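Local coordinates for spindle assembly abnormal protein 6 homolog (Drosophila melanogaster, PDB 5AL7) that serves as the central scaffold of the centriolar cartwheel, forming coiled-coil homodimers whose globular head domains link into the ring that sets ninefold symmetry, at the interface of chains A and B. Sequence-based numbering; all coordinates share one arbitrary frame. Chains: chain A/B, Spindle assembly abnormal protein 6 homolog.

The interface of chains A and B. Residues chain A 72, 161, 164-165, 168-169; chain B 72, 161, 164-165, 168-169.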
loop_
_atom_site.group_PDB
_atom_site.type_symbol
_atom_site.label_atom_id
_atom_site.label_comp_id
_atom_site.label_asym_id
_atom_site.label_seq_id
_atom_site.Cartn_x
_atom_site.Cartn_y
_atom_site.Cartn_z
ATOM N N ARG A 72 -4.632 -1.539 10.214
ATOM C CA ARG A 72 -4.783 -2.954 10.542
ATOM C C ARG A 72 -5.868 -3.146 11.593
ATOM O O ARG A 72 -6.390 -4.248 11.772
ATOM C CB ARG A 72 -3.468 -3.527 11.055
ATOM C CG ARG A 72 -2.375 -3.580 10.010
ATOM C CD ARG A 72 -1.144 -4.199 10.594
ATOM N NE ARG A 72 -0.521 -3.346 11.597
ATOM C CZ ARG A 72 0.482 -3.743 12.366
ATOM N NH1 ARG A 72 0.946 -4.979 12.236
ATOM N NH2 ARG A 72 1.015 -2.917 13.261
ATOM N N LEU A 161 -8.005 -11.592 10.407
ATOM C CA LEU A 161 -6.770 -11.308 9.671
ATOM C C LEU A 161 -6.872 -11.472 8.172
ATOM O O LEU A 161 -6.389 -10.624 7.427
ATOM C CB LEU A 161 -5.635 -12.186 10.191
ATOM C CG LEU A 161 -4.730 -11.417 11.141
ATOM C CD1 LEU A 161 -5.510 -11.019 12.406
ATOM C CD2 LEU A 161 -3.507 -12.251 11.476
ATOM N N VAL A 164 -8.737 -8.438 6.715
ATOM C CA VAL A 164 -7.930 -7.242 6.879
ATOM C C VAL A 164 -6.812 -7.195 5.858
ATOM O O VAL A 164 -6.584 -6.172 5.209
ATOM C CB VAL A 164 -7.318 -7.167 8.279
ATOM C CG1 VAL A 164 -6.453 -5.937 8.404
ATOM C CG2 VAL A 164 -8.415 -7.134 9.319
ATOM N N LEU A 165 -6.142 -8.332 5.706
ATOM C CA LEU A 165 -5.032 -8.466 4.778
ATOM C C LEU A 165 -5.509 -8.231 3.359
ATOM O O LEU A 165 -4.798 -7.623 2.559
ATOM C CB LEU A 165 -4.386 -9.841 4.942
ATOM C CG LEU A 165 -3.113 -10.140 4.156
ATOM C CD1 LEU A 165 -2.159 -8.977 4.324
ATOM C CD2 LEU A 165 -2.489 -11.426 4.686
ATOM N N ILE A 168 -6.123 -4.281 3.099
ATOM C CA ILE A 168 -4.883 -3.516 3.128
ATOM C C ILE A 168 -4.025 -3.817 1.884
ATOM O O ILE A 168 -3.400 -2.910 1.318
ATOM C CB ILE A 168 -4.100 -3.780 4.449
ATOM C CG1 ILE A 168 -4.707 -2.940 5.569
ATOM C CG2 ILE A 168 -2.647 -3.421 4.320
ATOM C CD1 ILE A 168 -4.540 -3.529 6.902
ATOM N N ASN A 169 -4.039 -5.069 1.427
ATOM C CA ASN A 169 -3.342 -5.421 0.193
ATOM C C ASN A 169 -3.951 -4.705 -1.002
ATOM O O ASN A 169 -3.231 -4.155 -1.844
ATOM C CB ASN A 169 -3.378 -6.926 -0.042
ATOM C CG ASN A 169 -2.590 -7.344 -1.263
ATOM O OD1 ASN A 169 -1.369 -7.287 -1.267
ATOM N ND2 ASN A 169 -3.286 -7.780 -2.301
ATOM N N ARG B 72 0.774 -10.677 -1.078
ATOM C CA ARG B 72 0.337 -11.449 0.085
ATOM C C ARG B 72 1.020 -12.811 0.108
ATOM O O ARG B 72 1.079 -13.472 1.150
ATOM C CB ARG B 72 -1.181 -11.637 0.078
ATOM C CG ARG B 72 -1.985 -10.369 0.293
ATOM C CD ARG B 72 -3.477 -10.660 0.302
ATOM N NE ARG B 72 -3.976 -11.049 -1.016
ATOM C CZ ARG B 72 -5.207 -11.493 -1.252
ATOM N NH1 ARG B 72 -6.078 -11.610 -0.258
ATOM N NH2 ARG B 72 -5.571 -11.821 -2.485
ATOM N N LEU B 161 0.336 -15.053 8.419
ATOM C CA LEU B 161 -0.511 -13.883 8.180
ATOM C C LEU B 161 -0.118 -12.652 8.954
ATOM O O LEU B 161 -0.122 -11.545 8.418
ATOM C CB LEU B 161 -1.969 -14.205 8.488
ATOM C CG LEU B 161 -2.710 -14.459 7.195
ATOM C CD1 LEU B 161 -2.141 -15.717 6.521
ATOM C CD2 LEU B 161 -4.185 -14.600 7.500
ATOM N N VAL B 164 2.908 -11.038 7.261
ATOM C CA VAL B 164 2.551 -10.518 5.957
ATOM C C VAL B 164 1.771 -9.214 6.108
ATOM O O VAL B 164 2.065 -8.220 5.444
ATOM C CB VAL B 164 1.719 -11.531 5.169
ATOM C CG1 VAL B 164 1.346 -10.963 3.834
ATOM C CG2 VAL B 164 2.504 -12.805 4.981
ATOM N N LEU B 165 0.804 -9.215 7.020
ATOM C CA LEU B 165 -0.017 -8.039 7.281
ATOM C C LEU B 165 0.830 -6.884 7.792
ATOM O O LEU B 165 0.585 -5.728 7.444
ATOM C CB LEU B 165 -1.129 -8.388 8.261
ATOM C CG LEU B 165 -2.178 -7.320 8.560
ATOM C CD1 LEU B 165 -2.678 -6.708 7.263
ATOM C CD2 LEU B 165 -3.325 -7.973 9.306
ATOM N N ILE B 168 2.800 -5.609 4.552
ATOM C CA ILE B 168 1.945 -4.980 3.552
ATOM C C ILE B 168 1.357 -3.681 4.095
ATOM O O ILE B 168 1.279 -2.683 3.366
ATOM C CB ILE B 168 0.857 -5.954 3.065
ATOM C CG1 ILE B 168 1.474 -6.868 2.007
ATOM C CG2 ILE B 168 -0.320 -5.218 2.462
ATOM C CD1 ILE B 168 0.844 -8.194 1.928
ATOM N N ASN B 169 1.031 -3.666 5.388
ATOM C CA ASN B 169 0.558 -2.440 6.029
ATOM C C ASN B 169 1.646 -1.358 5.997
ATOM O O ASN B 169 1.389 -0.207 5.613
ATOM C CB ASN B 169 0.123 -2.737 7.459
ATOM C CG ASN B 169 -0.473 -1.542 8.147
ATOM O OD1 ASN B 169 -1.558 -1.103 7.796
ATOM N ND2 ASN B 169 0.212 -1.036 9.166
#
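In A:Leu165, CG stands anti to the backbone N (chi1 -174°), which directs the branched end towards the partner helix. In A:Asn169, CG is likewise anti to the backbone N and turns the amide outwards to the B:Arg72 side chain, while A:Ile168 places CG2, rather than CG1, anti to N, so that this methyl faces the partner helix. A:Ile168 CG2 accordingly lies methyl to methyl with B:Ile168 CG2 at 3.5 Å. The side chains of A:Leu165 and B:Leu165 run past each other in opposite directions, with A:Leu165 CD1 lying 3.7 Å from B:Leu165 CD1. The same methyl, B:Leu165 CD1, also touches A:Ile168 CD1 at 3.7 Å. The other branch, B:Leu165 CD2, lies 3.8 Å from A:Val164 CG1, the two side chains crossing at about a right angle. At the start of the helices, A:Leu161 CD2 slides alongside B:Leu161 CB at 3.9 Å. On the flank, the aliphatic stem of A:Arg72 crosses the B:Asn169 side chain nearly perpendicularly, CG sitting 3.4 Å from B:Asn169 CG. The bend at chi3 (-69°) carries the guanidinium onward with its plane 20° from that of the amide, yet no polar pair across this patch comes within bonding reach, so the arginine acts here through its carbons. Its CD also covers B:Leu165 CG at 3.9 Å, closing the edge of the leucine core. An alanine at A:Arg72 would remove CG, CD and the guanidinium, and would probably uncover B:Leu165 and take away the aliphatic surface that B:Asn169 packs on, loosening the flank. All the residues but the arginines belong to the first turns of helices A:161-187 and B:161-196, which open the parallel coiled coil of the homodimer; A:Arg72 and B:Arg72 come from a loop of each head domain, between strands 70-70 and 74-80, so each head packs against the opposite helix and probably braces it where the stalk begins.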